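Tudor and KH domain-containing protein homolog (PDB 5YGB) takes part in piRNA metabolism and transposon silencing, its extended Tudor domain binding the N-terminus of Piwi and probably recruiting Piwi proteins to the piRNA biogenesis machinery in the nuage. Local coordinates at residues A62-F67 with P106-E111. The protein carries 1 engineered substitution. Sequence-based numbering, arbitrary orientation.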
ATOM      1  N   ALA A  62      -8.027  -5.487  12.391  1.00 10.70           N
ATOM      2  CA  ALA A  62      -8.489  -6.256  11.242  1.00 10.19           C
ATOM      3  C   ALA A  62      -9.652  -5.510  10.615  1.00 10.84           C
ATOM      4  O   ALA A  62     -10.519  -5.028  11.341  1.00 12.04           O
ATOM      5  CB  ALA A  62      -8.915  -7.659  11.660  1.00 11.63           C
ATOM      6  N   ALA A  63      -9.687  -5.404   9.292  1.00 10.49           N
ATOM      7  CA  ALA A  63     -10.787  -4.698   8.644  1.00 10.51           C
ATOM      8  C   ALA A  63     -11.187  -5.364   7.359  1.00 12.32           C
ATOM      9  O   ALA A  63     -10.331  -5.839   6.588  1.00 13.58           O
ATOM     10  CB  ALA A  63     -10.398  -3.247   8.370  1.00 13.17           C
ATOM     11  N   VAL A  64     -12.489  -5.369   7.101  1.00 15.31           N
ATOM     12  CA  VAL A  64     -12.977  -5.911   5.844  1.00 19.17           C
ATOM     13  C   VAL A  64     -13.120  -4.774   4.846  1.00 21.74           C
ATOM     14  O   VAL A  64     -13.652  -3.706   5.165  1.00 25.27           O
ATOM     15  CB  VAL A  64     -14.324  -6.673   6.006  1.00 19.48           C
ATOM     16  CG1 VAL A  64     -15.417  -5.779   6.583  1.00 22.94           C
ATOM     17  CG2 VAL A  64     -14.762  -7.273   4.675  1.00 26.87           C
ATOM     18  N   PHE A  65     -12.599  -4.996   3.644  1.00 24.73           N
ATOM     19  CA  PHE A  65     -12.781  -4.058   2.553  1.00 30.22           C
ATOM     20  C   PHE A  65     -13.906  -4.610   1.688  1.00 39.63           C
ATOM     21  O   PHE A  65     -13.753  -5.650   1.050  1.00 33.31           O
ATOM     22  CB  PHE A  65     -11.488  -3.882   1.759  1.00 33.79           C
ATOM     23  CG  PHE A  65     -11.555  -2.797   0.723  1.00 49.97           C
ATOM     24  CD1 PHE A  65     -12.331  -1.667   0.931  1.00 49.73           C
ATOM     25  CD2 PHE A  65     -10.829  -2.900  -0.453  1.00 54.08           C
ATOM     26  CE1 PHE A  65     -12.389  -0.664  -0.020  1.00 53.63           C
ATOM     27  CE2 PHE A  65     -10.881  -1.900  -1.407  1.00 52.93           C
ATOM     28  CZ  PHE A  65     -11.663  -0.781  -1.190  1.00 55.43           C
ATOM     29  N   LYS A  66     -15.042  -3.920   1.678  1.00 46.51           N
ATOM     30  CA  LYS A  66     -16.265  -4.497   1.132  1.00 49.64           C
ATOM     31  C   LYS A  66     -16.194  -4.685  -0.381  1.00 51.17           C
ATOM     32  O   LYS A  66     -17.024  -5.397  -0.951  1.00 55.62           O
ATOM     33  CB  LYS A  66     -17.467  -3.641   1.504  1.00 50.94           C
ATOM     34  CG  LYS A  66     -18.573  -4.454   2.136  1.00 57.30           C
ATOM     35  CD  LYS A  66     -18.344  -4.539   3.645  1.00 58.73           C
ATOM     36  CE  LYS A  66     -19.021  -5.765   4.251  1.00 63.02           C
ATOM     37  NZ  LYS A  66     -18.499  -7.040   3.671  1.00 66.26           N
ATOM     38  N   PHE A  67     -15.198  -4.064  -1.010  1.00 46.88           N
ATOM     39  CA  PHE A  67     -14.819  -4.374  -2.380  1.00 52.81           C
ATOM     40  C   PHE A  67     -14.749  -5.872  -2.631  1.00 55.55           C
ATOM     41  O   PHE A  67     -15.570  -6.434  -3.358  1.00 54.52           O
ATOM     42  CB  PHE A  67     -13.463  -3.747  -2.694  1.00 56.70           C
ATOM     43  CG  PHE A  67     -13.067  -3.826  -4.149  1.00 62.00           C
ATOM     44  CD1 PHE A  67     -14.020  -3.809  -5.157  1.00 64.00           C
ATOM     45  CD2 PHE A  67     -11.729  -3.947  -4.504  1.00 64.48           C
ATOM     46  CE1 PHE A  67     -13.643  -3.896  -6.487  1.00 65.31           C
ATOM     47  CE2 PHE A  67     -11.349  -4.036  -5.826  1.00 63.96           C
ATOM     48  CZ  PHE A  67     -12.306  -4.011  -6.820  1.00 63.78           C
ATOM     49  N   PRO A 106     -16.585   1.778  11.702  1.00 16.94           N
ATOM     50  CA  PRO A 106     -16.187   0.866  12.782  1.00 16.82           C
ATOM     51  C   PRO A 106     -16.917  -0.470  12.715  1.00 19.33           C
ATOM     52  O   PRO A 106     -16.403  -1.473  13.209  1.00 19.99           O
ATOM     53  CB  PRO A 106     -16.577   1.629  14.050  1.00 24.68           C
ATOM     54  CG  PRO A 106     -16.621   3.047  13.640  1.00 26.71           C
ATOM     55  CD  PRO A 106     -17.065   3.069  12.217  1.00 18.09           C
ATOM     56  N   ALA A 107     -18.100  -0.491  12.107  1.00 18.35           N
ATOM     57  CA  ALA A 107     -18.848  -1.733  11.963  1.00 19.81           C
ATOM     58  C   ALA A 107     -18.058  -2.780  11.191  1.00 18.05           C
ATOM     59  O   ALA A 107     -18.317  -3.977  11.316  1.00 21.98           O
ATOM     60  CB  ALA A 107     -20.181  -1.479  11.281  1.00 20.49           C
ATOM     61  N   ASP A 108     -17.083  -2.332  10.402  1.00 17.63           N
ATOM     62  CA  ASP A 108     -16.316  -3.216   9.531  1.00 16.59           C
ATOM     63  C   ASP A 108     -14.911  -3.529  10.063  1.00 14.62           C
ATOM     64  O   ASP A 108     -14.045  -4.001   9.315  1.00 14.46           O
ATOM     65  CB  ASP A 108     -16.194  -2.598   8.134  1.00 18.51           C
ATOM     66  CG  ASP A 108     -17.502  -2.614   7.370  1.00 26.16           C
ATOM     67  OD1 ASP A 108     -18.402  -3.383   7.755  1.00 28.28           O
ATOM     68  OD2 ASP A 108     -17.620  -1.864   6.379  1.00 29.14           O
ATOM     69  N   ILE A 109     -14.691  -3.273  11.349  1.00 13.77           N
ATOM     70  CA  ILE A 109     -13.372  -3.398  11.962  1.00 12.65           C
ATOM     71  C   ILE A 109     -13.457  -4.285  13.203  1.00 13.15           C
ATOM     72  O   ILE A 109     -14.459  -4.247  13.921  1.00 13.63           O
ATOM     73  CB  ILE A 109     -12.823  -2.012  12.347  1.00 12.59           C
ATOM     74  CG1 ILE A 109     -12.753  -1.130  11.097  1.00 14.43           C
ATOM     75  CG2 ILE A 109     -11.473  -2.126  13.021  1.00 12.70           C
ATOM     76  CD1 ILE A 109     -12.458   0.350  11.382  1.00 16.83           C
ATOM     77  N   CYS A 110     -12.429  -5.097  13.436  1.00 12.37           N
ATOM     78  CA  CYS A 110     -12.273  -5.869  14.673  1.00 11.64           C
ATOM     79  C   CYS A 110     -10.864  -5.703  15.209  1.00 10.71           C
ATOM     80  O   CYS A 110      -9.952  -5.328  14.474  1.00 11.13           O
ATOM     81  CB  CYS A 110     -12.530  -7.366  14.454  1.00 11.24           C
ATOM     82  SG  CYS A 110     -14.200  -7.817  14.036  1.00 14.63           S
ATOM     83  N   GLU A 111     -10.664  -6.015  16.481  1.00 11.48           N
ATOM     84  CA  GLU A 111      -9.309  -6.180  16.977  1.00 10.53           C
ATOM     85  C   GLU A 111      -8.614  -7.317  16.228  1.00 11.41           C
ATOM     86  O   GLU A 111      -9.262  -8.276  15.789  1.00 11.59           O
ATOM     87  CB  GLU A 111      -9.322  -6.460  18.481  1.00 11.95           C
ATOM     88  CG  GLU A 111      -9.831  -5.278  19.287  1.00 13.93           C
ATOM     89  CD  GLU A 111      -9.849  -5.517  20.784  1.00 15.70           C
ATOM     90  OE1 GLU A 111      -9.893  -4.526  21.541  1.00 15.46           O
ATOM     91  OE2 GLU A 111      -9.838  -6.691  21.205  1.00 15.59           O
TER
HETATM   92  O   HOH W   1     -15.500  -1.852   4.385  1.00 31.37           O
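The CG1 methyl of V64 packs against the side chain of D108, 3.6 Å from its CB and slightly farther from CG and OD1, the two side chains running obliquely to each other. They meet where the first and last strands of the Tudor barrel, 60-65 and 109-111, pair antiparallel, an SH3-like closure in which a 3-10 turn at P106-A107 leads into the final strand. The CG1 of V64 sits between its backbone N and carbonyl carbon (chi1 58°), within 3.5 Å of the D108 carbonyl O. D108 O also accepts the V64 N-H, V64 N to D108 O 3.0 Å. A62 and C110 form a hydrogen-bonded pair: A62 N to C110 O and C110 N to A62 O are both 2.8 Å. Between this pair and the V64 N to D108 O bond lies the non-hydrogen-bonded pair A63-I109, its CA atoms 4.4 Å apart, where I109 CA approaches A62 O and A63 CA approaches D108 O in CA-H...O contacts. A63 CB and I109 CG1 touch loosely at 4.2 Å on one face of the sheet, both residues also packing on L93 of strand 89-95. A62 and C110 occupy the other face, packed against W71 of strand 70-81 and Y41 of helix 25-41. Beyond V64 the contact becomes more exposed. The CD of K66 passes the carboxylate of D108, the side chains crossing at about a right angle, while K66 NZ stays 5.5 Å from D108 OD1, too far for a salt bridge, so any attraction is long-range. One water joins the segments here, donating to V64 O and to D108 OD2, the latter at 2.9 Å, and weakly accepting the K66 N-H.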